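Local coordinates for TRAP dicarboxylate transporter-DctP subunit (Desulfovibrio salexigens, PDB 4N6D), which probably captures a small organic acid in the periplasm and delivers it to a TRAP-type membrane transporter, as a family 7 extracellular solute-binding protein, at residues Asp89-Leu95 against Pro234-Asn240; Leu127-Tyr131 against Ala324-Val329; Gly166-Ser172 against Thr185-Met191. One frame throughout, in Å; residues are numbered along the deposited sequence.

Interaction 1: Asp89-Leu95 against Pro234-Asn240; sequences DIGCVSL and PFAIIMN. With EDO (1,2-ethanediol), chain E.
The Phe235 ring meets Ser94 and Cys92 of the facing strand obliquely, with CE2 3.8 Å from Ser94 CB and CD2 3.8 Å from Cys92 SG. This Cys sulfur-aromatic contact puts SG 5.1 Å from the ring centroid, 68° off its normal. Phe235 CG lies beside its backbone N (chi1 -67°), which lays CD2 near Val93 O and CE2 against Ser94. Outside the pair, the ring meets Phe145 with the planes about 20° apart and Phe43 edge-to-face. Cys92 also touches Ile237, whose CD1 turns back across the strands to its CB and SG; on the same face Ile237 CG2 meets Ile90 CG2 at 3.5 Å, and Ile90 CG1 touches Met239 CG, the two crossing at a slant. Helix 43-58 covers this side through Trp51, Pro44 and Gln47.

Strands 90-94 and 234-240 are antiparallel neighbours in the mixed five-stranded sheet of one lobe of the type II periplasmic-binding-protein fold, 90-94 its middle strand and 234-240 the next. Gly91 and Ile238 form a hydrogen-bonded pair, as do Val93 and Ala236, their N-to-O distances all 2.9 Å; Asn240 N to Asp89 O and Leu95 N to Pro234 O extend the ladder. The other face carries Val93 CG2 against Ile238 CD1 (3.8 Å), with Leu95 CD2 reaching Ala236 CB. A 1,2-ethanediol, probably from the crystallisation liquor, accepts a bond from Ser94 N and is also hydrogen-bonded to His98. At the Leu95 end a water bridges Ser94 OG and Pro234 O, while beyond Met239 the Asn240 side chain N-caps the next helix through Ser243 N and binds Val83 O.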
loop_
_atom_site.group_PDB
_atom_site.type_symbol
_atom_site.label_atom_id
_atom_site.label_comp_id
_atom_site.label_asym_id
_atom_site.label_seq_id
_atom_site.Cartn_x
_atom_site.Cartn_y
_atom_site.Cartn_z
ATOM N N ASP A 89 -16.704 11.089 10.022
ATOM C CA ASP A 89 -16.466 12.113 9.015
ATOM C C ASP A 89 -15.436 11.680 7.983
ATOM O O ASP A 89 -15.539 12.040 6.811
ATOM C CB ASP A 89 -16.033 13.439 9.651
ATOM C CG ASP A 89 -17.111 14.008 10.585
ATOM O OD1 ASP A 89 -18.175 14.434 10.075
ATOM O OD2 ASP A 89 -16.892 14.008 11.819
ATOM N N ILE A 90 -14.458 10.909 8.430
ATOM C CA ILE A 90 -13.306 10.529 7.627
ATOM C C ILE A 90 -12.986 9.088 7.896
ATOM O O ILE A 90 -13.203 8.589 9.005
ATOM C CB ILE A 90 -12.061 11.385 8.013
ATOM C CG1 ILE A 90 -12.339 12.866 7.800
ATOM C CG2 ILE A 90 -10.819 10.924 7.227
ATOM C CD1 ILE A 90 -11.251 13.760 8.441
ATOM N N GLY A 91 -12.510 8.389 6.882
ATOM C CA GLY A 91 -12.116 7.000 7.043
ATOM C C GLY A 91 -11.008 6.603 6.084
ATOM O O GLY A 91 -10.771 7.281 5.079
ATOM N N CYS A 92 -10.340 5.503 6.427
ATOM C CA CYS A 92 -9.219 4.929 5.663
ATOM C C CYS A 92 -9.638 3.642 4.970
ATOM O O CYS A 92 -10.095 2.675 5.618
ATOM C CB CYS A 92 -8.066 4.633 6.600
ATOM S SG CYS A 92 -6.595 3.966 5.741
ATOM N N VAL A 93 -9.471 3.629 3.653
ATOM C CA VAL A 93 -9.865 2.492 2.839
ATOM C C VAL A 93 -8.659 1.826 2.185
ATOM O O VAL A 93 -7.869 2.483 1.523
ATOM C CB VAL A 93 -10.857 2.915 1.758
ATOM C CG1 VAL A 93 -11.236 1.726 0.874
ATOM C CG2 VAL A 93 -12.111 3.552 2.388
ATOM N N SER A 94 -8.539 0.513 2.362
ATOM C CA SER A 94 -7.581 -0.297 1.616
ATOM C C SER A 94 -8.287 -0.768 0.355
ATOM O O SER A 94 -9.176 -1.602 0.417
ATOM C CB SER A 94 -7.132 -1.496 2.451
ATOM O OG SER A 94 -6.230 -2.317 1.717
ATOM N N LEU A 95 -7.911 -0.228 -0.799
ATOM C CA LEU A 95 -8.711 -0.461 -1.998
ATOM C C LEU A 95 -8.819 -1.937 -2.380
ATOM O O LEU A 95 -9.846 -2.364 -2.895
ATOM C CB LEU A 95 -8.177 0.336 -3.192
ATOM C CG LEU A 95 -7.893 1.821 -2.970
ATOM C CD1 LEU A 95 -7.484 2.460 -4.319
ATOM C CD2 LEU A 95 -9.093 2.571 -2.388
ATOM N N PRO A 234 -2.667 0.038 -2.314
ATOM C CA PRO A 234 -3.095 1.434 -2.288
ATOM C C PRO A 234 -4.234 1.703 -1.285
ATOM O O PRO A 234 -5.116 0.858 -1.059
ATOM C CB PRO A 234 -3.601 1.666 -3.706
ATOM C CG PRO A 234 -4.163 0.329 -4.113
ATOM C CD PRO A 234 -3.299 -0.699 -3.427
ATOM N N PHE A 235 -4.203 2.911 -0.731
ATOM C CA PHE A 235 -5.181 3.354 0.263
ATOM C C PHE A 235 -5.720 4.715 -0.133
ATOM O O PHE A 235 -5.012 5.508 -0.757
ATOM C CB PHE A 235 -4.504 3.539 1.628
ATOM C CG PHE A 235 -4.007 2.268 2.262
ATOM C CD1 PHE A 235 -2.815 1.677 1.853
ATOM C CD2 PHE A 235 -4.711 1.679 3.285
ATOM C CE1 PHE A 235 -2.366 0.526 2.431
ATOM C CE2 PHE A 235 -4.256 0.517 3.883
ATOM C CZ PHE A 235 -3.078 -0.060 3.446
ATOM N N ALA A 236 -6.961 4.987 0.263
ATOM C CA ALA A 236 -7.539 6.312 0.147
ATOM C C ALA A 236 -8.066 6.775 1.491
ATOM O O ALA A 236 -8.628 5.982 2.251
ATOM C CB ALA A 236 -8.675 6.317 -0.881
ATOM N N ILE A 237 -7.861 8.051 1.782
ATOM C CA ILE A 237 -8.520 8.696 2.920
ATOM C C ILE A 237 -9.707 9.484 2.381
ATOM O O ILE A 237 -9.556 10.398 1.556
ATOM C CB ILE A 237 -7.567 9.608 3.690
ATOM C CG1 ILE A 237 -6.306 8.837 4.144
ATOM C CG2 ILE A 237 -8.309 10.257 4.866
ATOM C CD1 ILE A 237 -6.597 7.565 4.961
ATOM N N ILE A 238 -10.901 9.082 2.807
ATOM C CA ILE A 238 -12.142 9.648 2.279
ATOM C C ILE A 238 -12.881 10.427 3.353
ATOM O O ILE A 238 -12.823 10.073 4.531
ATOM C CB ILE A 238 -13.087 8.538 1.689
ATOM C CG1 ILE A 238 -13.359 7.414 2.698
ATOM C CG2 ILE A 238 -12.500 7.965 0.391
ATOM C CD1 ILE A 238 -14.532 6.479 2.307
ATOM N N MET A 239 -13.584 11.475 2.922
ATOM C CA MET A 239 -14.369 12.290 3.830
ATOM C C MET A 239 -15.812 12.380 3.338
ATOM O O MET A 239 -16.073 12.492 2.136
ATOM C CB MET A 239 -13.743 13.681 3.924
ATOM C CG MET A 239 -14.512 14.625 4.831
ATOM S SD MET A 239 -13.621 16.158 5.137
ATOM C CE MET A 239 -14.461 16.745 6.590
ATOM N N ASN A 240 -16.736 12.327 4.288
ATOM C CA ASN A 240 -18.164 12.452 4.007
ATOM C C ASN A 240 -18.436 13.790 3.323
ATOM O O ASN A 240 -17.884 14.818 3.729
ATOM C CB ASN A 240 -18.929 12.370 5.325
ATOM C CG ASN A 240 -20.385 12.679 5.159
ATOM O OD1 ASN A 240 -20.785 13.835 5.253
ATOM N ND2 ASN A 240 -21.198 11.646 4.933
HETATM C C1 EDO E . -11.059 -1.345 4.652
HETATM O O1 EDO E . -10.654 -1.135 3.300
HETATM C C2 EDO E . -11.937 -0.157 4.982
HETATM O O2 EDO E . -12.864 -0.015 3.892
HETATM O O HOH W 1 -5.174 -1.924 -0.908
#

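Interaction 2: Leu127-Tyr131 against Ala324-Val329; sequences LYTKY and AVLSDV
Asp328 OD2 faces two side chains of the other helix, the phenol of Tyr131 and the amine of Lys130. The Tyr131 hydroxyl donates to OD2 over a short 2.5 Å. OD2 sits at the ring's edge, near its plane, but the ring and carboxylate planes are turned 52° apart, and OH meets OD2 from above the carboxylate plane, 37° out of it. Lys130, extended along its whole length, crosses Asp328 at about a right angle and brings NZ to 3.1 Å from the same oxygen, a salt bridge whose hydrogen bond is weak. Two donors thus converge on one oxygen, and the positive charge probably helps to keep Asp328 ionised.

Beneath this polar group the contact is apolar. Leu127 crosses Val325 at about a right angle; Leu127 CD2 is 4.1 Å from Val325 CG1 and also meets Val329 CG2, while Leu127 CD1 rests against Asp328 CB. Val325 CG2 approaches Tyr131 CE2 obliquely at 3.9 Å. Here the C-terminal end of helix 117-131 packs on helix 322-337, with segment axes 11.5 Å apart at 135°. Helix 294-317 backs Val325 through Trp311; Leu104, in a loop, touches Leu127 and Tyr131, and strand 139-146 lies against Tyr128.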
loop_
_atom_site.group_PDB
_atom_site.type_symbol
_atom_site.label_atom_id
_atom_site.label_comp_id
_atom_site.label_asym_id
_atom_site.label_seq_id
_atom_site.Cartn_x
_atom_site.Cartn_y
_atom_site.Cartn_z
ATOM N N LEU A 127 -2.179 10.132 -10.119
ATOM C CA LEU A 127 -3.093 9.463 -11.015
ATOM C C LEU A 127 -4.526 9.833 -10.653
ATOM O O LEU A 127 -5.339 10.117 -11.537
ATOM C CB LEU A 127 -2.896 7.940 -10.999
ATOM C CG LEU A 127 -3.732 7.225 -12.054
ATOM C CD1 LEU A 127 -3.076 7.336 -13.445
ATOM C CD2 LEU A 127 -3.991 5.757 -11.684
ATOM N N TYR A 128 -4.830 9.817 -9.358
ATOM C CA TYR A 128 -6.152 10.200 -8.887
ATOM C C TYR A 128 -6.472 11.630 -9.301
ATOM O O TYR A 128 -7.558 11.907 -9.806
ATOM C CB TYR A 128 -6.283 10.043 -7.359
ATOM C CG TYR A 128 -7.461 10.839 -6.857
ATOM C CD1 TYR A 128 -8.754 10.377 -7.049
ATOM C CD2 TYR A 128 -7.276 12.093 -6.297
ATOM C CE1 TYR A 128 -9.826 11.125 -6.651
ATOM C CE2 TYR A 128 -8.351 12.843 -5.897
ATOM C CZ TYR A 128 -9.607 12.354 -6.077
ATOM O OH TYR A 128 -10.682 13.113 -5.673
ATOM N N THR A 129 -5.533 12.544 -9.098
ATOM C CA THR A 129 -5.775 13.946 -9.385
ATOM C C THR A 129 -6.025 14.165 -10.883
ATOM O O THR A 129 -6.829 15.022 -11.281
ATOM C CB THR A 129 -4.597 14.804 -8.932
ATOM O OG1 THR A 129 -4.513 14.737 -7.500
ATOM C CG2 THR A 129 -4.792 16.240 -9.377
ATOM N N LYS A 130 -5.343 13.381 -11.705
ATOM C CA LYS A 130 -5.485 13.491 -13.143
ATOM C C LYS A 130 -6.830 12.962 -13.641
ATOM O O LYS A 130 -7.466 13.573 -14.503
ATOM C CB LYS A 130 -4.347 12.758 -13.855
ATOM C CG LYS A 130 -4.476 12.798 -15.365
ATOM C CD LYS A 130 -3.353 12.074 -16.068
ATOM C CE LYS A 130 -3.439 12.323 -17.562
ATOM N NZ LYS A 130 -2.247 11.836 -18.268
ATOM N N TYR A 131 -7.244 11.814 -13.111
ATOM C CA TYR A 131 -8.391 11.108 -13.644
ATOM C C TYR A 131 -9.701 11.416 -12.946
ATOM O O TYR A 131 -10.756 11.245 -13.561
ATOM C CB TYR A 131 -8.150 9.585 -13.627
ATOM C CG TYR A 131 -7.347 9.099 -14.814
ATOM C CD1 TYR A 131 -5.951 9.155 -14.810
ATOM C CD2 TYR A 131 -7.965 8.625 -15.956
ATOM C CE1 TYR A 131 -5.200 8.728 -15.922
ATOM C CE2 TYR A 131 -7.232 8.186 -17.051
ATOM C CZ TYR A 131 -5.849 8.242 -17.029
ATOM O OH TYR A 131 -5.129 7.837 -18.135
ATOM N N ALA A 324 -4.524 3.144 -21.346
ATOM C CA ALA A 324 -4.130 4.528 -21.135
ATOM C C ALA A 324 -3.685 4.758 -19.700
ATOM O O ALA A 324 -2.712 5.486 -19.442
ATOM C CB ALA A 324 -5.249 5.491 -21.524
ATOM N N VAL A 325 -4.410 4.162 -18.753
ATOM C CA VAL A 325 -4.076 4.298 -17.349
ATOM C C VAL A 325 -2.710 3.661 -17.077
ATOM O O VAL A 325 -1.868 4.259 -16.392
ATOM C CB VAL A 325 -5.137 3.617 -16.465
ATOM C CG1 VAL A 325 -4.680 3.553 -15.013
ATOM C CG2 VAL A 325 -6.483 4.353 -16.569
ATOM N N LEU A 326 -2.473 2.455 -17.597
ATOM C CA LEU A 326 -1.192 1.783 -17.362
ATOM C C LEU A 326 -0.028 2.593 -17.922
ATOM O O LEU A 326 1.027 2.672 -17.324
ATOM C CB LEU A 326 -1.173 0.384 -17.967
ATOM C CG LEU A 326 -2.050 -0.646 -17.240
ATOM C CD1 LEU A 326 -2.419 -1.814 -18.126
ATOM C CD2 LEU A 326 -1.374 -1.116 -15.973
ATOM N N SER A 327 -0.210 3.185 -19.086
ATOM C CA SER A 327 0.822 4.057 -19.646
ATOM C C SER A 327 1.123 5.192 -18.684
ATOM O O SER A 327 2.280 5.484 -18.362
ATOM C CB SER A 327 0.362 4.654 -20.962
ATOM O OG SER A 327 0.257 3.666 -21.960
ATOM N N ASP A 328 0.071 5.863 -18.245
ATOM C CA ASP A 328 0.240 6.984 -17.346
ATOM C C ASP A 328 0.916 6.593 -16.032
ATOM O O ASP A 328 1.704 7.362 -15.485
ATOM C CB ASP A 328 -1.104 7.641 -17.061
ATOM C CG ASP A 328 -1.631 8.418 -18.242
ATOM O OD1 ASP A 328 -0.858 8.645 -19.203
ATOM O OD2 ASP A 328 -2.824 8.818 -18.189
ATOM N N VAL A 329 0.634 5.391 -15.542
ATOM C CA VAL A 329 1.226 4.918 -14.296
ATOM C C VAL A 329 2.740 4.776 -14.481
ATOM O O VAL A 329 3.507 5.181 -13.606
ATOM C CB VAL A 329 0.609 3.590 -13.833
ATOM C CG1 VAL A 329 1.404 2.967 -12.690
ATOM C CG2 VAL A 329 -0.826 3.845 -13.366
#

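Interaction 3: Gly166-Ser172 against Thr185-Met191; sequences GLEVRAS and TPVSMPM
Arg170 reaches along the neighbouring segment to the backbone of Met189. Its CB lies 4.1 Å from Val187 O, and CG packs on Met189 CG at 3.7 Å. The chain bends at chi2 (-99°), which carries CD past Met189 O and turns the guanidinium edge to that carbonyl, with CZ close to the same oxygen. NE (2.9 Å) and NH2 (3.0 Å) both bond to Met189 O, a side-on grip on one atom that lies 7° out of the guanidinium plane. A water is offset over one face of the group and Met191 SD over the opposite one; NH1 meets Met191 CE at 3.6 Å. Two bonds to a single carbonyl fix the guanidinium's rotation, edge-on to the chain just past the strand.

The backbones pair in parallel: Thr185 N bonds to Leu167 O, Val169 N to Thr185 O, Val187 N to Val169 O and Ala171 N to Val187 O. A water joins Gly166 O to Thr185 OG1. Strands 168-170 and 185-187 belong to a beta-alpha-beta unit. Its helix 173-181 covers Ala171 and Pro186 through Ser176, helix 194-200 flanks Arg170 and Met189 through Thr194, and Lys204, just before strand 205-208, forms a salt bridge with Glu168.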
loop_
_atom_site.group_PDB
_atom_site.type_symbol
_atom_site.label_atom_id
_atom_site.label_comp_id
_atom_site.label_asym_id
_atom_site.label_seq_id
_atom_site.Cartn_x
_atom_site.Cartn_y
_atom_site.Cartn_z
ATOM N N GLY A 166 7.644 -25.181 -5.573
ATOM C CA GLY A 166 7.082 -25.993 -4.511
ATOM C C GLY A 166 7.277 -25.411 -3.127
ATOM O O GLY A 166 6.981 -26.074 -2.133
ATOM N N LEU A 167 7.745 -24.168 -3.048
ATOM C CA LEU A 167 8.036 -23.557 -1.751
ATOM C C LEU A 167 6.760 -23.044 -1.103
ATOM O O LEU A 167 6.052 -22.239 -1.700
ATOM C CB LEU A 167 9.009 -22.395 -1.901
ATOM C CG LEU A 167 9.558 -21.860 -0.578
ATOM C CD1 LEU A 167 10.483 -22.863 0.071
ATOM C CD2 LEU A 167 10.291 -20.559 -0.819
ATOM N N GLU A 168 6.489 -23.494 0.124
ATOM C CA GLU A 168 5.311 -23.050 0.850
ATOM C C GLU A 168 5.518 -21.649 1.435
ATOM O O GLU A 168 6.429 -21.429 2.231
ATOM C CB GLU A 168 4.994 -24.048 1.967
ATOM C CG GLU A 168 4.630 -25.436 1.474
ATOM C CD GLU A 168 5.830 -26.361 1.214
ATOM O OE1 GLU A 168 7.007 -25.949 1.362
ATOM O OE2 GLU A 168 5.573 -27.526 0.845
ATOM N N VAL A 169 4.695 -20.683 1.014
ATOM C CA VAL A 169 4.853 -19.285 1.434
ATOM C C VAL A 169 3.502 -18.688 1.827
ATOM O O VAL A 169 2.513 -18.847 1.127
ATOM C CB VAL A 169 5.445 -18.410 0.302
ATOM C CG1 VAL A 169 5.585 -16.962 0.741
ATOM C CG2 VAL A 169 6.811 -18.954 -0.173
ATOM N N ARG A 170 3.459 -18.033 2.971
ATOM C CA ARG A 170 2.245 -17.407 3.442
ATOM C C ARG A 170 1.900 -16.231 2.544
ATOM O O ARG A 170 2.721 -15.333 2.305
ATOM C CB ARG A 170 2.455 -16.933 4.870
ATOM C CG ARG A 170 1.192 -16.609 5.600
ATOM C CD ARG A 170 0.926 -15.136 5.601
ATOM N NE ARG A 170 -0.257 -14.833 6.408
ATOM C CZ ARG A 170 -0.778 -13.619 6.538
ATOM N NH1 ARG A 170 -0.209 -12.591 5.927
ATOM N NH2 ARG A 170 -1.863 -13.438 7.281
ATOM N N ALA A 171 0.671 -16.232 2.051
ATOM C CA ALA A 171 0.209 -15.199 1.153
ATOM C C ALA A 171 -1.305 -15.252 1.011
ATOM O O ALA A 171 -1.943 -16.242 1.354
ATOM C CB ALA A 171 0.841 -15.391 -0.205
ATOM N N SER A 172 -1.868 -14.184 0.460
ATOM C CA SER A 172 -3.275 -14.144 0.164
ATOM C C SER A 172 -3.470 -13.287 -1.078
ATOM O O SER A 172 -2.512 -12.700 -1.586
ATOM C CB SER A 172 -4.047 -13.516 1.321
ATOM O OG SER A 172 -3.762 -12.129 1.401
ATOM N N THR A 185 3.971 -22.544 -3.619
ATOM C CA THR A 185 2.758 -23.047 -2.965
ATOM C C THR A 185 2.251 -22.040 -1.945
ATOM O O THR A 185 2.692 -22.044 -0.791
ATOM C CB THR A 185 3.032 -24.400 -2.290
ATOM O OG1 THR A 185 3.576 -25.294 -3.261
ATOM C CG2 THR A 185 1.757 -25.009 -1.716
ATOM N N PRO A 186 1.331 -21.151 -2.367
ATOM C CA PRO A 186 0.816 -20.150 -1.434
ATOM C C PRO A 186 -0.060 -20.803 -0.388
ATOM O O PRO A 186 -0.841 -21.704 -0.699
ATOM C CB PRO A 186 -0.010 -19.214 -2.322
ATOM C CG PRO A 186 -0.362 -20.014 -3.510
ATOM C CD PRO A 186 0.719 -21.034 -3.700
ATOM N N VAL A 187 0.089 -20.369 0.857
ATOM C CA VAL A 187 -0.718 -20.898 1.941
ATOM C C VAL A 187 -1.347 -19.724 2.668
ATOM O O VAL A 187 -0.661 -18.772 3.009
ATOM C CB VAL A 187 0.136 -21.692 2.945
ATOM C CG1 VAL A 187 -0.729 -22.243 4.075
ATOM C CG2 VAL A 187 0.882 -22.825 2.245
ATOM N N SER A 188 -2.650 -19.776 2.903
ATOM C CA SER A 188 -3.290 -18.738 3.708
ATOM C C SER A 188 -3.348 -19.177 5.160
ATOM O O SER A 188 -3.663 -20.328 5.469
ATOM C CB SER A 188 -4.687 -18.401 3.183
ATOM O OG SER A 188 -4.592 -17.623 1.989
ATOM N N MET A 189 -3.010 -18.267 6.057
ATOM C CA MET A 189 -3.104 -18.562 7.476
ATOM C C MET A 189 -2.908 -17.282 8.237
ATOM O O MET A 189 -2.280 -16.353 7.727
ATOM C CB MET A 189 -2.030 -19.555 7.881
ATOM C CG MET A 189 -0.613 -19.008 7.750
ATOM S SD MET A 189 0.547 -20.108 8.616
ATOM C CE MET A 189 -0.034 -21.724 8.091
ATOM N N PRO A 190 -3.426 -17.231 9.469
ATOM C CA PRO A 190 -3.362 -15.985 10.231
ATOM C C PRO A 190 -1.934 -15.598 10.579
ATOM O O PRO A 190 -1.113 -16.464 10.893
ATOM C CB PRO A 190 -4.152 -16.308 11.497
ATOM C CG PRO A 190 -5.067 -17.420 11.102
ATOM C CD PRO A 190 -4.309 -18.229 10.102
ATOM N N MET A 191 -1.649 -14.304 10.523
ATOM C CA MET A 191 -0.319 -13.807 10.834
ATOM C C MET A 191 0.137 -14.397 12.180
ATOM O O MET A 191 1.305 -14.785 12.336
ATOM C CB MET A 191 -0.330 -12.274 10.855
ATOM C CG MET A 191 1.046 -11.620 10.848
ATOM S SD MET A 191 2.010 -11.956 9.358
ATOM C CE MET A 191 1.612 -10.588 8.268
HETATM O O HOH W 2 4.641 -27.650 -2.583
HETATM O O HOH W 3 -2.820 -15.710 4.562
#

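From the N terminus, segment 89-95 comes first and pairs with 234-240, 139 residues beyond its end, so interaction 1 closes a long loop. Helix 117-131 follows inside that loop and finds helix 322-337 near the C terminus; interactions 1 and 2 therefore cross along the chain. Interaction 3 is local, closing over only the helix 173-181 region, within both other loops. None touches another: interactions 1 and 2 have centres 19 Å apart, and the centre of interaction 3 lies 28 and 32 Å from theirs. Together they join two inner strands of the five-stranded sheet, the C-terminal helix 322-337 packed on helix 117-131, which itself lies against strand 139-146 of that sheet, and a peripheral beta-alpha-beta unit.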